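PDB 4CZX: PAN2-PAN3 deadenylation complex catalytic subunit pan2 from Neurospora crassa, which is the catalytic subunit of a cytoplasmic deadenylase that probably shortens mRNA poly(A) tails, here represented by its N-terminal WD40 domain. Local coordinates for residues F62-R76 / F87-G100. Residues are numbered along the deposited sequence; the frame is centred on the assembly and turned at random.
Sequences FTAFRIHPETDGPLR and FLGSRSVYMAARSG. With PO4 (phosphate ion), chain D.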
ATOM      1  N   PHE A  62      21.844  15.866   4.488  1.00 28.50           N
ATOM      2  CA  PHE A  62      20.950  17.024   4.554  1.00 29.22           C
ATOM      3  C   PHE A  62      19.574  16.650   4.023  1.00 34.38           C
ATOM      4  O   PHE A  62      18.680  16.341   4.799  1.00 34.21           O
ATOM      5  CB  PHE A  62      21.519  18.226   3.782  1.00 28.17           C
ATOM      6  CG  PHE A  62      20.638  19.454   3.844  1.00 32.33           C
ATOM      7  CD1 PHE A  62      20.160  19.916   5.060  1.00 29.62           C
ATOM      8  CD2 PHE A  62      20.278  20.131   2.690  1.00 33.63           C
ATOM      9  CE1 PHE A  62      19.339  21.033   5.129  1.00 29.31           C
ATOM     10  CE2 PHE A  62      19.455  21.254   2.752  1.00 30.97           C
ATOM     11  CZ  PHE A  62      18.984  21.698   3.971  1.00 30.16           C
ATOM     12  N   THR A  63      19.404  16.664   2.703  1.00 28.60           N
ATOM     13  CA  THR A  63      18.125  16.291   2.114  1.00 27.34           C
ATOM     14  C   THR A  63      18.304  15.182   1.090  1.00 25.92           C
ATOM     15  O   THR A  63      19.418  14.903   0.645  1.00 25.93           O
ATOM     16  CB  THR A  63      17.425  17.481   1.434  1.00 27.90           C
ATOM     17  OG1 THR A  63      18.320  18.084   0.493  1.00 27.20           O
ATOM     18  CG2 THR A  63      16.976  18.537   2.477  1.00 24.38           C
ATOM     19  N   ALA A  64      17.200  14.542   0.723  1.00 25.19           N
ATOM     20  CA  ALA A  64      17.248  13.487  -0.282  1.00 23.16           C
ATOM     21  C   ALA A  64      15.860  13.268  -0.846  1.00 26.75           C
ATOM     22  O   ALA A  64      14.875  13.229  -0.096  1.00 26.50           O
ATOM     23  CB  ALA A  64      17.815  12.195   0.310  1.00 29.41           C
ATOM     24  N   PHE A  65      15.780  13.147  -2.169  1.00 25.86           N
ATOM     25  CA  PHE A  65      14.495  12.977  -2.843  1.00 26.27           C
ATOM     26  C   PHE A  65      14.702  12.500  -4.270  1.00 28.03           C
ATOM     27  O   PHE A  65      15.731  12.772  -4.880  1.00 27.63           O
ATOM     28  CB  PHE A  65      13.685  14.287  -2.824  1.00 24.44           C
ATOM     29  CG  PHE A  65      14.502  15.517  -3.144  1.00 27.22           C
ATOM     30  CD1 PHE A  65      14.638  15.961  -4.453  1.00 25.10           C
ATOM     31  CD2 PHE A  65      15.124  16.229  -2.136  1.00 22.97           C
ATOM     32  CE1 PHE A  65      15.403  17.113  -4.750  1.00 24.89           C
ATOM     33  CE2 PHE A  65      15.906  17.363  -2.427  1.00 25.09           C
ATOM     34  CZ  PHE A  65      16.033  17.807  -3.731  1.00 23.81           C
ATOM     35  N   ARG A  66      13.720  11.779  -4.794  1.00 24.01           N
ATOM     36  CA  ARG A  66      13.808  11.275  -6.151  1.00 25.19           C
ATOM     37  C   ARG A  66      13.367  12.361  -7.119  1.00 27.29           C
ATOM     38  O   ARG A  66      12.366  13.029  -6.893  1.00 24.57           O
ATOM     39  CB  ARG A  66      12.960  10.010  -6.325  1.00 24.94           C
ATOM     40  CG  ARG A  66      13.326   9.264  -7.609  1.00 23.26           C
ATOM     41  CD  ARG A  66      12.440   7.996  -7.818  1.00 28.99           C
ATOM     42  NE  ARG A  66      12.604   6.989  -6.771  1.00 26.89           N
ATOM     43  CZ  ARG A  66      13.670   6.204  -6.647  1.00 29.89           C
ATOM     44  NH1 ARG A  66      14.680   6.331  -7.492  1.00 28.05           N
ATOM     45  NH2 ARG A  66      13.735   5.298  -5.673  1.00 28.34           N
ATOM     46  N   ILE A  67      14.116  12.556  -8.199  1.00 24.06           N
ATOM     47  CA  ILE A  67      13.849  13.698  -9.073  1.00 22.76           C
ATOM     48  C   ILE A  67      13.165  13.320 -10.404  1.00 23.12           C
ATOM     49  O   ILE A  67      12.824  14.198 -11.198  1.00 25.43           O
ATOM     50  CB  ILE A  67      15.169  14.514  -9.332  1.00 23.35           C
ATOM     51  CG1 ILE A  67      16.303  13.655  -9.912  1.00 29.02           C
ATOM     52  CG2 ILE A  67      15.648  15.120  -8.017  1.00 29.42           C
ATOM     53  CD1 ILE A  67      16.232  13.409 -11.415  1.00 22.06           C
ATOM     54  N   HIS A  68      12.951  12.027 -10.648  1.00 23.98           N
ATOM     55  CA  HIS A  68      12.146  11.600 -11.798  1.00 22.06           C
ATOM     56  C   HIS A  68      11.635  10.175 -11.538  1.00 23.80           C
ATOM     57  O   HIS A  68      12.092   9.543 -10.591  1.00 26.16           O
ATOM     58  CB  HIS A  68      12.943  11.703 -13.121  1.00 22.94           C
ATOM     59  CG  HIS A  68      14.151  10.817 -13.202  1.00 26.01           C
ATOM     60  ND1 HIS A  68      15.143  11.018 -14.141  1.00 26.89           N
ATOM     61  CD2 HIS A  68      14.519   9.723 -12.494  1.00 23.33           C
ATOM     62  CE1 HIS A  68      16.080  10.101 -13.992  1.00 25.69           C
ATOM     63  NE2 HIS A  68      15.720   9.293 -13.009  1.00 29.01           N
ATOM     64  N   PRO A  69      10.680   9.680 -12.349  1.00 26.78           N
ATOM     65  CA  PRO A  69      10.234   8.286 -12.155  1.00 28.89           C
ATOM     66  C   PRO A  69      11.416   7.325 -12.208  1.00 29.82           C
ATOM     67  O   PRO A  69      12.296   7.511 -13.052  1.00 27.27           O
ATOM     68  CB  PRO A  69       9.280   8.050 -13.325  1.00 33.11           C
ATOM     69  CG  PRO A  69       8.808   9.410 -13.712  1.00 33.01           C
ATOM     70  CD  PRO A  69       9.948  10.342 -13.444  1.00 31.33           C
ATOM     71  N   GLU A  70      11.457   6.325 -11.329  1.00 30.43           N
ATOM     72  CA  GLU A  70      12.666   5.501 -11.224  1.00 34.28           C
ATOM     73  C   GLU A  70      12.964   4.707 -12.499  1.00 33.16           C
ATOM     74  O   GLU A  70      14.109   4.336 -12.737  1.00 29.52           O
ATOM     75  CB  GLU A  70      12.578   4.550 -10.029  1.00 37.42           C
ATOM     76  CG  GLU A  70      11.527   3.478 -10.132  1.00 42.15           C
ATOM     77  CD  GLU A  70      11.152   2.946  -8.763  1.00 58.02           C
ATOM     78  OE1 GLU A  70      11.956   2.199  -8.165  1.00 61.38           O
ATOM     79  OE2 GLU A  70      10.063   3.303  -8.271  1.00 65.04           O
ATOM     80  N   THR A  71      11.947   4.478 -13.326  1.00 26.93           N
ATOM     81  CA  THR A  71      12.144   3.847 -14.632  1.00 31.45           C
ATOM     82  C   THR A  71      12.896   4.728 -15.640  1.00 34.86           C
ATOM     83  O   THR A  71      13.349   4.247 -16.683  1.00 31.97           O
ATOM     84  CB  THR A  71      10.788   3.431 -15.230  1.00 33.41           C
ATOM     85  OG1 THR A  71       9.870   4.530 -15.144  1.00 32.67           O
ATOM     86  CG2 THR A  71      10.232   2.267 -14.444  1.00 33.14           C
ATOM     87  N   ASP A  72      13.045   6.010 -15.325  1.00 28.74           N
ATOM     88  CA  ASP A  72      13.805   6.926 -16.175  1.00 29.62           C
ATOM     89  C   ASP A  72      15.302   6.676 -16.104  1.00 30.63           C
ATOM     90  O   ASP A  72      16.044   7.121 -16.970  1.00 27.09           O
ATOM     91  CB  ASP A  72      13.535   8.385 -15.792  1.00 28.54           C
ATOM     92  CG  ASP A  72      12.238   8.918 -16.372  1.00 30.00           C
ATOM     93  OD1 ASP A  72      11.454   8.133 -16.956  1.00 29.58           O
ATOM     94  OD2 ASP A  72      11.992  10.135 -16.235  1.00 31.27           O
ATOM     95  N   GLY A  73      15.755   5.986 -15.067  1.00 28.00           N
ATOM     96  CA  GLY A  73      17.165   5.644 -14.975  1.00 27.72           C
ATOM     97  C   GLY A  73      18.014   6.630 -14.182  1.00 24.38           C
ATOM     98  O   GLY A  73      17.545   7.239 -13.220  1.00 25.67           O
ATOM     99  N   PRO A  74      19.287   6.786 -14.579  1.00 23.49           N
ATOM    100  CA  PRO A  74      20.251   7.516 -13.751  1.00 26.00           C
ATOM    101  C   PRO A  74      20.007   9.017 -13.681  1.00 24.43           C
ATOM    102  O   PRO A  74      19.490   9.616 -14.618  1.00 23.80           O
ATOM    103  CB  PRO A  74      21.602   7.244 -14.441  1.00 28.37           C
ATOM    104  CG  PRO A  74      21.256   6.785 -15.811  1.00 29.76           C
ATOM    105  CD  PRO A  74      19.943   6.060 -15.683  1.00 26.13           C
ATOM    106  N   LEU A  75      20.392   9.600 -12.557  1.00 23.74           N
ATOM    107  CA  LEU A  75      20.469  11.046 -12.444  1.00 22.95           C
ATOM    108  C   LEU A  75      21.726  11.419 -13.224  1.00 25.79           C
ATOM    109  O   LEU A  75      22.812  10.975 -12.874  1.00 26.11           O
ATOM    110  CB  LEU A  75      20.543  11.487 -10.977  1.00 25.15           C
ATOM    111  CG  LEU A  75      19.978  12.874 -10.641  1.00 25.48           C
ATOM    112  CD1 LEU A  75      20.004  13.126  -9.128  1.00 20.40           C
ATOM    113  CD2 LEU A  75      20.755  13.959 -11.376  1.00 26.37           C
ATOM    114  N   ARG A  76      21.572  12.188 -14.296  1.00 22.82           N
ATOM    115  CA  ARG A  76      22.683  12.386 -15.233  1.00 23.19           C
ATOM    116  C   ARG A  76      23.615  13.528 -14.859  1.00 24.14           C
ATOM    117  O   ARG A  76      24.832  13.439 -15.088  1.00 21.63           O
ATOM    118  CB  ARG A  76      22.139  12.617 -16.643  1.00 29.51           C
ATOM    119  CG  ARG A  76      21.200  11.518 -17.127  1.00 35.67           C
ATOM    120  CD  ARG A  76      21.828  10.777 -18.241  1.00 29.29           C
ATOM    121  NE  ARG A  76      21.055   9.633 -18.691  1.00 23.20           N
ATOM    122  CZ  ARG A  76      21.599   8.437 -18.901  1.00 21.64           C
ATOM    123  NH1 ARG A  76      22.894   8.263 -18.678  1.00 26.89           N
ATOM    124  NH2 ARG A  76      20.846   7.422 -19.307  1.00 24.13           N
ATOM    125  N   PHE A  87      18.135  19.311 -11.949  1.00 21.61           N
ATOM    126  CA  PHE A  87      18.449  17.883 -12.064  1.00 24.96           C
ATOM    127  C   PHE A  87      18.088  17.388 -13.458  1.00 23.47           C
ATOM    128  O   PHE A  87      16.975  17.635 -13.932  1.00 23.69           O
ATOM    129  CB  PHE A  87      17.668  17.065 -11.026  1.00 22.41           C
ATOM    130  CG  PHE A  87      17.785  17.574  -9.607  1.00 25.10           C
ATOM    131  CD1 PHE A  87      16.869  18.500  -9.099  1.00 23.56           C
ATOM    132  CD2 PHE A  87      18.766  17.072  -8.768  1.00 21.75           C
ATOM    133  CE1 PHE A  87      16.958  18.956  -7.765  1.00 25.39           C
ATOM    134  CE2 PHE A  87      18.868  17.498  -7.453  1.00 20.95           C
ATOM    135  CZ  PHE A  87      17.963  18.449  -6.938  1.00 24.21           C
ATOM    136  N   LEU A  88      19.000  16.667 -14.107  1.00 20.95           N
ATOM    137  CA  LEU A  88      18.726  16.154 -15.445  0.70 22.91           C
ATOM    138  C   LEU A  88      18.628  14.628 -15.450  1.00 22.64           C
ATOM    139  O   LEU A  88      19.495  13.935 -14.924  1.00 22.92           O
ATOM    140  CB  LEU A  88      19.810  16.593 -16.452  0.70 23.54           C
ATOM    141  CG  LEU A  88      19.482  16.239 -17.914  0.70 19.22           C
ATOM    142  CD1 LEU A  88      19.969  17.327 -18.855  0.70 30.86           C
ATOM    143  CD2 LEU A  88      20.080  14.889 -18.361  0.70 28.13           C
ATOM    144  N   GLY A  89      17.556  14.120 -16.052  1.00 22.01           N
ATOM    145  CA  GLY A  89      17.421  12.698 -16.330  1.00 24.64           C
ATOM    146  C   GLY A  89      17.229  12.543 -17.827  1.00 28.57           C
ATOM    147  O   GLY A  89      17.084  13.542 -18.537  1.00 24.47           O
ATOM    148  N   SER A  90      17.219  11.304 -18.315  1.00 28.20           N
ATOM    149  CA  SER A  90      17.079  11.068 -19.746  1.00 26.57           C
ATOM    150  C   SER A  90      15.784  11.602 -20.339  1.00 29.66           C
ATOM    151  O   SER A  90      15.745  11.944 -21.521  1.00 25.74           O
ATOM    152  CB  SER A  90      17.185   9.565 -20.046  1.00 25.53           C
ATOM    153  OG  SER A  90      18.547   9.194 -20.086  1.00 29.33           O
ATOM    154  N   ARG A  91      14.724  11.663 -19.529  1.00 24.69           N
ATOM    155  CA  ARG A  91      13.388  11.970 -20.046  1.00 21.89           C
ATOM    156  C   ARG A  91      12.830  13.305 -19.546  1.00 26.42           C
ATOM    157  O   ARG A  91      11.721  13.706 -19.925  1.00 26.20           O
ATOM    158  CB  ARG A  91      12.397  10.850 -19.669  1.00 23.85           C
ATOM    159  CG  ARG A  91      12.790   9.456 -20.190  1.00 32.76           C
ATOM    160  CD  ARG A  91      12.780   9.405 -21.713  1.00 31.97           C
ATOM    161  NE  ARG A  91      11.573  10.032 -22.235  1.00 39.77           N
ATOM    162  CZ  ARG A  91      10.388   9.431 -22.317  1.00 48.55           C
ATOM    163  NH1 ARG A  91      10.250   8.169 -21.932  1.00 47.24           N
ATOM    164  NH2 ARG A  91       9.340  10.095 -22.789  1.00 52.68           N
ATOM    165  N   SER A  92      13.580  13.993 -18.698  1.00 26.10           N
ATOM    166  CA  SER A  92      13.023  15.173 -18.044  1.00 25.28           C
ATOM    167  C   SER A  92      14.072  16.032 -17.368  1.00 25.73           C
ATOM    168  O   SER A  92      15.208  15.603 -17.148  1.00 26.56           O
ATOM    169  CB  SER A  92      11.980  14.752 -16.999  1.00 26.07           C
ATOM    170  OG  SER A  92      12.617  14.092 -15.914  1.00 28.07           O
ATOM    171  N   VAL A  93      13.666  17.256 -17.033  1.00 24.26           N
ATOM    172  CA  VAL A  93      14.499  18.170 -16.273  1.00 26.01           C
ATOM    173  C   VAL A  93      13.657  18.605 -15.081  1.00 27.11           C
ATOM    174  O   VAL A  93      12.475  18.902 -15.233  1.00 28.96           O
ATOM    175  CB  VAL A  93      14.936  19.388 -17.107  1.00 24.14           C
ATOM    176  CG1 VAL A  93      15.881  20.284 -16.310  1.00 20.92           C
ATOM    177  CG2 VAL A  93      15.596  18.936 -18.413  1.00 28.36           C
ATOM    178  N   TYR A  94      14.266  18.617 -13.905  1.00 24.91           N
ATOM    179  CA  TYR A  94      13.551  18.895 -12.662  1.00 28.20           C
ATOM    180  C   TYR A  94      14.277  19.981 -11.896  1.00 24.81           C
ATOM    181  O   TYR A  94      15.505  20.005 -11.874  1.00 25.09           O
ATOM    182  CB  TYR A  94      13.454  17.624 -11.814  1.00 26.77           C
ATOM    183  CG  TYR A  94      12.677  17.782 -10.522  1.00 25.61           C
ATOM    184  CD1 TYR A  94      11.317  18.068 -10.541  1.00 26.63           C
ATOM    185  CD2 TYR A  94      13.296  17.604  -9.293  1.00 22.47           C
ATOM    186  CE1 TYR A  94      10.585  18.205  -9.359  1.00 32.97           C
ATOM    187  CE2 TYR A  94      12.568  17.731  -8.096  1.00 29.41           C
ATOM    188  CZ  TYR A  94      11.220  18.036  -8.142  1.00 33.19           C
ATOM    189  OH  TYR A  94      10.507  18.169  -6.966  1.00 32.84           O
ATOM    190  N   MET A  95      13.524  20.874 -11.257  1.00 23.85           N
ATOM    191  CA  MET A  95      14.139  21.870 -10.400  1.00 23.94           C
ATOM    192  C   MET A  95      13.450  21.914  -9.045  1.00 26.56           C
ATOM    193  O   MET A  95      12.226  21.926  -8.966  1.00 29.33           O
ATOM    194  CB  MET A  95      14.090  23.254 -11.039  1.00 21.00           C
ATOM    195  CG  MET A  95      14.830  24.285 -10.197  1.00 24.59           C
ATOM    196  SD  MET A  95      14.917  25.907 -10.967  1.00 30.62           S
ATOM    197  CE  MET A  95      15.792  26.787  -9.681  1.00 33.68           C
ATOM    198  N   ALA A  96      14.243  21.918  -7.982  1.00 26.59           N
ATOM    199  CA  ALA A  96      13.694  21.945  -6.633  1.00 28.73           C
ATOM    200  C   ALA A  96      14.591  22.808  -5.770  1.00 29.19           C
ATOM    201  O   ALA A  96      15.772  22.967  -6.067  1.00 23.93           O
ATOM    202  CB  ALA A  96      13.589  20.533  -6.057  1.00 23.34           C
ATOM    203  N   ALA A  97      14.030  23.360  -4.705  1.00 25.61           N
ATOM    204  CA  ALA A  97      14.827  24.054  -3.710  1.00 25.33           C
ATOM    205  C   ALA A  97      15.696  23.011  -3.037  1.00 27.22           C
ATOM    206  O   ALA A  97      15.405  21.814  -3.124  1.00 26.34           O
ATOM    207  CB  ALA A  97      13.928  24.778  -2.701  1.00 26.22           C
ATOM    208  N   ARG A  98      16.747  23.448  -2.355  1.00 25.29           N
ATOM    209  CA  ARG A  98      17.663  22.521  -1.700  1.00 28.13           C
ATOM    210  C   ARG A  98      16.986  21.780  -0.541  1.00 27.70           C
ATOM    211  O   ARG A  98      17.441  20.709  -0.124  1.00 31.84           O
ATOM    212  CB  ARG A  98      18.910  23.278  -1.230  1.00 32.36           C
ATOM    213  CG  ARG A  98      19.761  23.753  -2.406  1.00 27.03           C
ATOM    214  CD  ARG A  98      20.766  24.850  -2.035  1.00 30.05           C
ATOM    215  NE  ARG A  98      21.628  25.136  -3.188  1.00 27.49           N
ATOM    216  CZ  ARG A  98      21.329  26.011  -4.143  1.00 31.36           C
ATOM    217  NH1 ARG A  98      20.202  26.721  -4.076  1.00 27.36           N
ATOM    218  NH2 ARG A  98      22.162  26.198  -5.159  1.00 30.34           N
ATOM    219  N   SER A  99      15.894  22.367  -0.048  1.00 26.57           N
ATOM    220  CA  SER A  99      14.981  21.745   0.915  1.00 28.84           C
ATOM    221  C   SER A  99      14.287  20.484   0.397  1.00 31.53           C
ATOM    222  O   SER A  99      13.872  19.622   1.181  1.00 32.18           O
ATOM    223  CB  SER A  99      13.908  22.746   1.311  1.00 30.44           C
ATOM    224  OG  SER A  99      13.182  23.154   0.163  1.00 31.71           O
ATOM    225  N   GLY A 100      14.128  20.405  -0.920  1.00 25.82           N
ATOM    226  CA  GLY A 100      13.334  19.357  -1.534  1.00 27.83           C
ATOM    227  C   GLY A 100      11.987  19.864  -2.040  1.00 31.60           C
ATOM    228  O   GLY A 100      11.276  19.125  -2.721  1.00 29.84           O
TER
HETATM  229  P   PO4 D 401       6.160   9.007 -20.685  0.50 51.25           P
HETATM  230  O1  PO4 D 401       6.438   8.809 -22.158  0.50 53.98           O
HETATM  231  O2  PO4 D 401       7.167   8.208 -19.889  0.50 50.07           O
HETATM  232  O3  PO4 D 401       6.268  10.473 -20.343  0.50 48.55           O
HETATM  233  O4  PO4 D 401       4.760   8.533 -20.362  0.50 48.72           O
HETATM  234  O   HOH W   1      11.354  14.609 -13.425  1.00 28.68           O
HETATM  235  O   HOH W   2      14.084  11.796 -16.477  1.00 25.79           O
HETATM  236  O   HOH W   3      18.137   8.984 -16.916  1.00 25.73           O
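F65 and I67 meet F87 in a buried apolar cluster where the outermost strand 60-66 of one propeller blade packs against the next blade. The methyl CG2 of I67 lies over one face of F87, 3.6 Å from the ring centroid and 13° off the normal, a near-axial CH-pi contact; I67 CB meanwhile abuts Y94 CD2 at 3.6 Å. F65, its CG wedged between the backbone N and carbonyl carbon (chi1 44°), brings CE1 to 3.6 Å from F87 CZ with the ring planes at 84°. G100 CA covers a face of F65, 3.8 Å from its centroid, at the end of the A97-G100 type I turn. T63 OG1 donates to R98 O (2.8 Å) at the same end.

At the other end R76 takes over. Its backbone N donates to L88 O, and its CB lies 3.4 Å from that same oxygen. The chain then bends at chi2, and the guanidinium grips S90 OG side-on through NE (2.9 Å) and NH2 (3.0 Å), with P74 CG over one face; S90 OG also bonds D113. At this same end, one water bridges H68 ND1, D72 OD2, R91 N and S92 OG, while R107 forms a salt bridge with D72. The chemistry thus divides: apolar ring packing joins the blades at and just beyond the end of strand 60-66, whereas directional bonds and bridging water fix segment 67-76 to segment 89-92.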